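Local coordinates for GGDEF and EAL domain-containing protein (Vibrio cholerae O1 str. 2010EL-1786, PDB 6PWK), which binds cyclic di-GMP and probably acts as a LapD-type receptor that relays this signal to the control of large adhesins and biofilm formation, at residues 37-42 and 149-154. Numbering follows the deposited sequence.
With C2E (9,9'-[(2R,3R,3aS,5S,7aR,9R,10R,10aS,12S,14aR)-3,5,10,12-tetrahydroxy-5,12-dioxidooctahydro-2H,7H-difuro[3,2-d:3',2'-j][1,3,7,9,2,8]tetraoxadiphosphacyclododecine-2,9-diyl]bis(2-amino-1,9-dihydro-6H-purin-6-one)), chain D.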
loop_
_atom_site.group_PDB
_atom_site.type_symbol
_atom_site.label_atom_id
_atom_site.label_comp_id
_atom_site.label_asym_id
_atom_site.label_seq_id
_atom_site.Cartn_x
_atom_site.Cartn_y
_atom_site.Cartn_z
ATOM N N GLY A 37 -10.024 -29.885 -14.222
ATOM C CA GLY A 37 -10.856 -30.965 -14.728
ATOM C C GLY A 37 -11.262 -30.756 -16.174
ATOM O O GLY A 37 -11.353 -31.714 -16.948
ATOM N N TRP A 38 -11.513 -29.503 -16.559
ATOM C CA TRP A 38 -11.859 -29.203 -17.943
ATOM C C TRP A 38 -10.684 -29.466 -18.878
ATOM O O TRP A 38 -10.874 -29.924 -20.010
ATOM C CB TRP A 38 -12.329 -27.752 -18.056
ATOM C CG TRP A 38 -12.337 -27.212 -19.452
ATOM C CD1 TRP A 38 -13.168 -27.579 -20.470
ATOM C CD2 TRP A 38 -11.483 -26.190 -19.982
ATOM N NE1 TRP A 38 -12.878 -26.856 -21.603
ATOM C CE2 TRP A 38 -11.848 -25.996 -21.328
ATOM C CE3 TRP A 38 -10.442 -25.423 -19.447
ATOM C CZ2 TRP A 38 -11.210 -25.067 -22.148
ATOM C CZ3 TRP A 38 -9.811 -24.503 -20.262
ATOM C CH2 TRP A 38 -10.196 -24.333 -21.597
ATOM N N LEU A 39 -9.463 -29.191 -18.417
ATOM C CA LEU A 39 -8.288 -29.407 -19.255
ATOM C C LEU A 39 -8.019 -30.893 -19.459
ATOM O O LEU A 39 -7.775 -31.342 -20.585
ATOM C CB LEU A 39 -7.070 -28.722 -18.632
ATOM C CG LEU A 39 -7.057 -27.193 -18.632
ATOM C CD1 LEU A 39 -5.911 -26.665 -17.784
ATOM C CD2 LEU A 39 -6.959 -26.663 -20.052
ATOM N N SER A 40 -8.061 -31.673 -18.376
ATOM C CA SER A 40 -7.681 -33.081 -18.456
ATOM C C SER A 40 -8.666 -33.897 -19.285
ATOM O O SER A 40 -8.265 -34.869 -19.936
ATOM C CB SER A 40 -7.552 -33.666 -17.050
ATOM O OG SER A 40 -8.707 -33.396 -16.278
ATOM N N GLU A 41 -9.947 -33.527 -19.279
ATOM C CA GLU A 41 -10.933 -34.260 -20.067
ATOM C C GLU A 41 -10.857 -33.884 -21.541
ATOM O O GLU A 41 -10.548 -34.721 -22.394
ATOM C CB GLU A 41 -12.342 -34.006 -19.526
ATOM C CG GLU A 41 -13.443 -34.542 -20.434
ATOM C CD GLU A 41 -14.825 -34.088 -20.011
ATOM O OE1 GLU A 41 -15.040 -33.884 -18.798
ATOM O OE2 GLU A 41 -15.694 -33.929 -20.895
ATOM N N SER A 42 -11.137 -32.628 -21.860
ATOM C CA SER A 42 -11.225 -32.193 -23.251
ATOM C C SER A 42 -10.293 -31.035 -23.558
ATOM O O SER A 42 -9.504 -31.110 -24.507
ATOM C CB SER A 42 -12.668 -31.811 -23.592
ATOM O OG SER A 42 -13.078 -30.676 -22.842
ATOM N N THR A 149 -0.872 -23.284 -15.731
ATOM C CA THR A 149 -0.125 -22.034 -15.615
ATOM C C THR A 149 -0.046 -21.315 -16.953
ATOM O O THR A 149 -0.020 -20.080 -16.992
ATOM C CB THR A 149 1.282 -22.299 -15.079
ATOM O OG1 THR A 149 2.033 -23.038 -16.055
ATOM C CG2 THR A 149 1.223 -23.100 -13.788
ATOM N N THR A 150 -0.005 -22.071 -18.051
ATOM C CA THR A 150 0.028 -21.466 -19.379
ATOM C C THR A 150 -1.227 -20.641 -19.639
ATOM O O THR A 150 -1.146 -19.494 -20.093
ATOM C CB THR A 150 0.191 -22.553 -20.446
ATOM O OG1 THR A 150 1.515 -23.095 -20.386
ATOM C CG2 THR A 150 -0.064 -21.988 -21.838
ATOM N N LEU A 151 -2.401 -21.212 -19.357
ATOM C CA LEU A 151 -3.643 -20.490 -19.614
ATOM C C LEU A 151 -3.769 -19.260 -18.722
ATOM O O LEU A 151 -4.297 -18.229 -19.153
ATOM C CB LEU A 151 -4.844 -21.415 -19.424
ATOM C CG LEU A 151 -5.138 -22.388 -20.568
ATOM C CD1 LEU A 151 -6.566 -22.906 -20.472
ATOM C CD2 LEU A 151 -4.893 -21.728 -21.917
ATOM N N LEU A 152 -3.298 -19.350 -17.477
ATOM C CA LEU A 152 -3.331 -18.185 -16.599
ATOM C C LEU A 152 -2.414 -17.084 -17.113
ATOM O O LEU A 152 -2.745 -15.898 -17.015
ATOM C CB LEU A 152 -2.950 -18.585 -15.172
ATOM C CG LEU A 152 -3.912 -19.532 -14.450
ATOM C CD1 LEU A 152 -3.387 -19.887 -13.065
ATOM C CD2 LEU A 152 -5.303 -18.926 -14.360
ATOM N N SER A 153 -1.258 -17.456 -17.665
ATOM C CA SER A 153 -0.376 -16.463 -18.273
ATOM C C SER A 153 -1.012 -15.848 -19.514
ATOM O O SER A 153 -0.960 -14.627 -19.704
ATOM C CB SER A 153 0.970 -17.100 -18.617
ATOM O OG SER A 153 1.670 -17.474 -17.444
ATOM N N LEU A 154 -1.608 -16.679 -20.371
ATOM C CA LEU A 154 -2.334 -16.161 -21.525
ATOM C C LEU A 154 -3.481 -15.260 -21.089
ATOM O O LEU A 154 -3.736 -14.219 -21.707
ATOM C CB LEU A 154 -2.861 -17.317 -22.373
ATOM C CG LEU A 154 -1.869 -18.036 -23.284
ATOM C CD1 LEU A 154 -2.328 -19.457 -23.545
ATOM C CD2 LEU A 154 -1.723 -17.277 -24.589
HETATM P P1 C2E D . 3.395 -14.696 -12.063
HETATM O O2P C2E D . 2.910 -13.554 -11.204
HETATM O O1P C2E D . 4.822 -14.344 -12.358
HETATM O "O5'" C2E D . 3.541 -16.115 -11.270
HETATM C "C5'" C2E D . 4.424 -17.079 -11.748
HETATM C "C4'" C2E D . 4.234 -18.232 -10.735
HETATM O "O4'" C2E D . 4.552 -17.806 -9.544
HETATM C "C3'" C2E D . 2.709 -18.411 -10.600
HETATM O "O3'" C2E D . 2.213 -19.280 -11.502
HETATM C "C2'" C2E D . 2.515 -18.923 -9.158
HETATM O "O2'" C2E D . 2.432 -20.412 -9.145
HETATM C "C1'" C2E D . 3.612 -18.614 -8.515
HETATM N N9 C2E D . 3.361 -17.885 -7.296
HETATM C C8 C2E D . 3.118 -16.711 -7.930
HETATM N N7 C2E D . 2.831 -15.807 -6.960
HETATM C C5 C2E D . 2.904 -16.406 -5.767
HETATM C C6 C2E D . 2.694 -15.940 -4.306
HETATM O O6 C2E D . 2.401 -14.821 -4.044
HETATM N N1 C2E D . 2.853 -16.855 -3.206
HETATM C C2 C2E D . 3.210 -18.233 -3.457
HETATM N N2 C2E D . 3.395 -19.247 -2.424
HETATM N N3 C2E D . 3.401 -18.645 -4.840
HETATM C C4 C2E D . 3.241 -17.701 -5.986
HETATM P P11 C2E D . 0.548 -19.250 -11.555
HETATM O O21 C2E D . -0.225 -19.207 -10.256
HETATM O O11 C2E D . 0.139 -20.561 -12.167
HETATM O O5A C2E D . 0.202 -18.113 -12.709
HETATM C C5A C2E D . 1.224 -17.828 -13.628
HETATM C C4A C2E D . 0.878 -16.577 -14.329
HETATM O O4A C2E D . -0.411 -16.513 -14.559
HETATM C C3A C2E D . 1.255 -15.285 -13.323
HETATM O O3A C2E D . 2.665 -14.820 -13.542
HETATM C C2A C2E D . 0.486 -14.391 -13.629
HETATM O O2A C2E D . 1.082 -13.607 -14.770
HETATM C C1A C2E D . -0.873 -15.155 -14.078
HETATM N N91 C2E D . -1.735 -15.259 -13.088
HETATM C C81 C2E D . -1.860 -16.235 -12.172
HETATM N N71 C2E D . -2.897 -15.896 -11.388
HETATM C C51 C2E D . -3.392 -14.739 -11.823
HETATM C C61 C2E D . -4.553 -13.874 -11.341
HETATM O O61 C2E D . -5.173 -14.241 -10.409
HETATM N N11 C2E D . -4.899 -12.644 -11.988
HETATM C C21 C2E D . -4.136 -12.203 -13.125
HETATM N N21 C2E D . -4.472 -10.953 -13.796
HETATM N N31 C2E D . -3.024 -13.041 -13.581
HETATM C C41 C2E D . -2.671 -14.327 -12.896
#
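Leu151 reaches across to both Trp38 and Leu39 with a single methyl, CD1, and this apolar touch is all that joins 37-42 to 149-154. The methyl approaches the rim of the benzene ring roughly in its plane, with CD1 of Leu151 3.6 Å from CZ3 of Trp38; the leucine side chain stands nearly perpendicular to that of Trp38. CD2 of Leu39 lies 3.8 Å from the same methyl, the two leucine side chains lying alongside with their ends pointing opposite ways. A hydrogen bond from NE1 of Trp38 to the carbonyl oxygen of Ile44 fixes the rotation of the indole. Helices 28-41 and 148-164 of the GGDEF domain meet here beside its central sheet, with Asn142 of strand 136-142 touching all three side chains. On helix 148-164, other residues line a cyclic di-GMP site. CG2 of Thr149 comes within 3.2 Å of the phosphate oxygen O11 of C2E, while CB of Leu152 packs 3.3 Å from the ribose oxygen O4A of C2E. Ser153 OG donates to the carbonyl oxygen of Thr149 (3.1 Å), which also takes the helical bond from Ser153 N on the opposite face of its plane. Asp156 and Arg28 add hydrogen bonds to the ligand.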